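Local coordinates for protein transcriptional regulator (Rhodococcus sp., PDB 2O0Y) that probably binds DNA and regulates transcription as a member of the IclR family, with a helix-turn-helix domain joined to a C-terminal effector-binding-type domain, at residues W149-L157 with Y194-E202. Residues are numbered along the deposited sequence; the frame is centred on the assembly and turned at random.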
loop_
_atom_site.group_PDB
_atom_site.type_symbol
_atom_site.label_atom_id
_atom_site.label_comp_id
_atom_site.label_asym_id
_atom_site.label_seq_id
_atom_site.Cartn_x
_atom_site.Cartn_y
_atom_site.Cartn_z
ATOM N N TRP B 149 -7.281 -20.630 -5.841
ATOM C CA TRP B 149 -8.239 -21.742 -6.103
ATOM C C TRP B 149 -7.578 -23.111 -6.195
ATOM O O TRP B 149 -8.266 -24.116 -6.106
ATOM C CB TRP B 149 -9.150 -21.473 -7.320
ATOM C CG TRP B 149 -8.418 -21.063 -8.560
ATOM C CD1 TRP B 149 -8.233 -19.776 -9.036
ATOM C CD2 TRP B 149 -7.786 -21.930 -9.506
ATOM N NE1 TRP B 149 -7.509 -19.804 -10.210
ATOM C CE2 TRP B 149 -7.223 -21.110 -10.521
ATOM C CE3 TRP B 149 -7.625 -23.323 -9.591
ATOM C CZ2 TRP B 149 -6.493 -21.643 -11.600
ATOM C CZ3 TRP B 149 -6.907 -23.849 -10.658
ATOM C CH2 TRP B 149 -6.340 -23.010 -11.644
ATOM N N ALA B 150 -6.245 -23.144 -6.321
ATOM C CA ALA B 150 -5.489 -24.394 -6.358
ATOM C C ALA B 150 -4.415 -24.438 -5.255
ATOM O O ALA B 150 -3.685 -23.471 -5.080
ATOM C CB ALA B 150 -4.802 -24.566 -7.740
ATOM N N GLY B 151 -4.334 -25.551 -4.536
ATOM C CA GLY B 151 -3.243 -25.822 -3.578
ATOM C C GLY B 151 -3.632 -25.546 -2.123
ATOM O O GLY B 151 -4.686 -24.951 -1.838
ATOM N N ALA B 152 -2.774 -25.992 -1.202
ATOM C CA ALA B 152 -3.049 -25.987 0.231
ATOM C C ALA B 152 -3.039 -24.580 0.816
ATOM O O ALA B 152 -3.917 -24.250 1.589
ATOM C CB ALA B 152 -2.015 -26.837 0.973
ATOM N N ALA B 153 -2.035 -23.775 0.470
ATOM C CA ALA B 153 -1.904 -22.419 1.001
ATOM C C ALA B 153 -3.154 -21.604 0.687
ATOM O O ALA B 153 -3.666 -20.908 1.566
ATOM C CB ALA B 153 -0.684 -21.737 0.441
ATOM N N GLY B 154 -3.652 -21.676 -0.553
ATOM C CA GLY B 154 -4.825 -20.883 -0.929
ATOM C C GLY B 154 -6.024 -21.134 -0.012
ATOM O O GLY B 154 -6.703 -20.203 0.417
ATOM N N LYS B 155 -6.329 -22.406 0.261
ATOM C CA LYS B 155 -7.439 -22.739 1.153
ATOM C C LYS B 155 -7.198 -22.348 2.625
ATOM O O LYS B 155 -8.139 -22.109 3.362
ATOM C CB LYS B 155 -7.798 -24.223 1.025
ATOM C CG LYS B 155 -8.569 -24.509 -0.280
ATOM C CD LYS B 155 -8.780 -26.029 -0.527
ATOM C CE LYS B 155 -7.766 -26.618 -1.526
ATOM N NZ LYS B 155 -8.032 -26.234 -2.985
ATOM N N ILE B 156 -5.940 -22.291 3.054
ATOM C CA ILE B 156 -5.631 -21.793 4.403
ATOM C C ILE B 156 -5.876 -20.277 4.426
ATOM O O ILE B 156 -6.557 -19.790 5.302
ATOM C CB ILE B 156 -4.190 -22.140 4.856
ATOM C CG1 ILE B 156 -4.043 -23.668 5.103
ATOM C CG2 ILE B 156 -3.777 -21.307 6.105
ATOM C CD1 ILE B 156 -4.806 -24.171 6.334
ATOM N N LEU B 157 -5.382 -19.537 3.428
ATOM C CA LEU B 157 -5.609 -18.082 3.400
ATOM C C LEU B 157 -7.083 -17.749 3.349
ATOM O O LEU B 157 -7.488 -16.724 3.886
ATOM C CB LEU B 157 -4.888 -17.432 2.220
ATOM C CG LEU B 157 -3.365 -17.561 2.346
ATOM C CD1 LEU B 157 -2.710 -17.240 0.998
ATOM C CD2 LEU B 157 -2.868 -16.603 3.462
ATOM N N TYR B 194 -5.196 -27.840 9.260
ATOM C CA TYR B 194 -4.249 -27.731 8.161
ATOM C C TYR B 194 -4.857 -28.248 6.873
ATOM O O TYR B 194 -5.929 -28.862 6.874
ATOM C CB TYR B 194 -2.936 -28.480 8.487
ATOM C CG TYR B 194 -3.118 -29.952 8.719
ATOM C CD1 TYR B 194 -3.327 -30.454 10.004
ATOM C CD2 TYR B 194 -3.096 -30.851 7.650
ATOM C CE1 TYR B 194 -3.539 -31.855 10.205
ATOM C CE2 TYR B 194 -3.289 -32.260 7.852
ATOM C CZ TYR B 194 -3.491 -32.732 9.114
ATOM O OH TYR B 194 -3.668 -34.092 9.304
ATOM N N GLN B 195 -4.159 -27.984 5.779
ATOM C CA GLN B 195 -4.530 -28.489 4.454
ATOM C C GLN B 195 -3.404 -29.346 3.894
ATOM O O GLN B 195 -2.265 -28.937 3.909
ATOM C CB GLN B 195 -4.762 -27.313 3.496
ATOM C CG GLN B 195 -6.073 -26.544 3.746
ATOM C CD GLN B 195 -7.253 -27.233 3.175
ATOM O OE1 GLN B 195 -7.093 -28.214 2.475
ATOM N NE2 GLN B 195 -8.462 -26.720 3.452
ATOM N N LEU B 196 -3.739 -30.526 3.382
ATOM C CA LEU B 196 -2.757 -31.395 2.737
ATOM C C LEU B 196 -3.405 -31.845 1.427
ATOM O O LEU B 196 -4.414 -32.537 1.463
ATOM C CB LEU B 196 -2.433 -32.591 3.660
ATOM C CG LEU B 196 -1.683 -33.765 3.013
ATOM C CD1 LEU B 196 -0.284 -33.346 2.635
ATOM C CD2 LEU B 196 -1.617 -34.858 4.041
ATOM N N VAL B 197 -2.862 -31.387 0.297
ATOM C CA VAL B 197 -3.497 -31.611 -1.002
ATOM C C VAL B 197 -2.453 -32.168 -1.979
ATOM O O VAL B 197 -1.242 -31.894 -1.828
ATOM C CB VAL B 197 -4.038 -30.273 -1.585
ATOM C CG1 VAL B 197 -4.961 -29.560 -0.587
ATOM C CG2 VAL B 197 -2.921 -29.373 -1.932
ATOM N N HIS B 198 -2.917 -32.892 -2.994
ATOM C CA HIS B 198 -2.020 -33.506 -4.003
ATOM C C HIS B 198 -2.468 -33.182 -5.428
ATOM O O HIS B 198 -3.619 -33.393 -5.764
ATOM C CB HIS B 198 -2.016 -35.022 -3.843
ATOM C CG HIS B 198 -1.796 -35.494 -2.439
ATOM N ND1 HIS B 198 -0.541 -35.586 -1.867
ATOM C CD2 HIS B 198 -2.670 -35.928 -1.501
ATOM C CE1 HIS B 198 -0.656 -36.048 -0.634
ATOM N NE2 HIS B 198 -1.938 -36.274 -0.392
ATOM N N GLY B 199 -1.579 -32.664 -6.261
ATOM C CA GLY B 199 -1.873 -32.560 -7.690
ATOM C C GLY B 199 -2.919 -31.509 -8.035
ATOM O O GLY B 199 -3.532 -31.561 -9.095
ATOM N N GLU B 200 -3.094 -30.521 -7.158
ATOM C CA GLU B 200 -4.027 -29.457 -7.462
ATOM C C GLU B 200 -3.385 -28.401 -8.327
ATOM O O GLU B 200 -3.946 -28.056 -9.354
ATOM C CB GLU B 200 -4.596 -28.836 -6.183
ATOM C CG GLU B 200 -5.684 -29.677 -5.579
ATOM C CD GLU B 200 -6.431 -28.956 -4.461
ATOM O OE1 GLU B 200 -6.214 -27.739 -4.262
ATOM O OE2 GLU B 200 -7.225 -29.618 -3.778
ATOM N N ARG B 201 -2.200 -27.922 -7.915
ATOM C CA ARG B 201 -1.462 -26.891 -8.625
ATOM C C ARG B 201 -0.913 -27.399 -9.955
ATOM O O ARG B 201 -1.038 -26.739 -10.999
ATOM C CB ARG B 201 -0.297 -26.383 -7.755
ATOM C CG ARG B 201 -0.691 -25.590 -6.500
ATOM C CD ARG B 201 0.473 -25.447 -5.495
ATOM N NE ARG B 201 1.807 -25.565 -6.096
ATOM C CZ ARG B 201 2.766 -26.378 -5.644
ATOM N NH1 ARG B 201 2.566 -27.123 -4.550
ATOM N NH2 ARG B 201 3.952 -26.437 -6.256
ATOM N N GLU B 202 -0.287 -28.574 -9.911
ATOM C CA GLU B 202 0.242 -29.224 -11.105
ATOM C C GLU B 202 0.478 -30.688 -10.776
ATOM O O GLU B 202 0.632 -31.042 -9.599
ATOM C CB GLU B 202 1.557 -28.566 -11.555
ATOM C CG GLU B 202 2.730 -28.819 -10.641
ATOM C CD GLU B 202 3.960 -28.003 -11.010
ATOM O OE1 GLU B 202 3.840 -26.803 -11.353
ATOM O OE2 GLU B 202 5.065 -28.552 -10.908
HETATM O O HOH W 1 -0.399 -27.471 -2.758
HETATM O O HOH W 2 -8.692 -24.242 4.892
#
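Glu200 grips the start of helix 152-157 through a single carboxylate oxygen. OE1 accepts the backbone N-H of Gly151, the N-cap residue, at 2.9 Å between N and OE1; with an N-H...O angle of 160° the bond is nearly straight, and it uses the anti lone pair. Lys155 reaches the same oxygen from the syn side, 19° out of the carboxylate plane, in a salt bridge of 2.7 Å between NZ and OE1. Its chain bends at chi3 and chi4, which folds the ammonium back toward the helix start. Two donors thus grip OE1, and the adjacent helix N-terminus would probably favour its negative charge. Lys185 of helix 178-192 also lies beside this pair, where Glu200 may offset the two like charges.

The tight packing lies along strand 195-198. The CB of Ala152 is 3.6 Å from the carbonyl O of Gln195, and CG2 of Val197 comes within 3.5 Å of the backbone N of Ala152. Gln195 bends at chi2 to cross Lys155 at about a right angle, bringing NE2 to 3.5 Å from the lysine CB, while CD1 of Ile156 slides past Gln195 CG in the opposite direction. The buried NE2 has two acceptors, Lys185 O and a water held by Lys155 O.

Looser is the Arg201 end, partly exposed: its CG stays 3.9 Å from Gly151 CA, and its guanidinium meets, edge-on, a water that accepts from Ala152 N, the arginine bond being weak.

Within the IclR C-terminal domain, the contact lays the short helix against strand 195-198, outermost in this chain's six-stranded antiparallel sheet; the two short axes run 146° apart, nearer antiparallel than parallel. Ile156 continues onto strands 205-213 and 219-228, while helix 178-192 packs Leu182 and Val186 against Lys155.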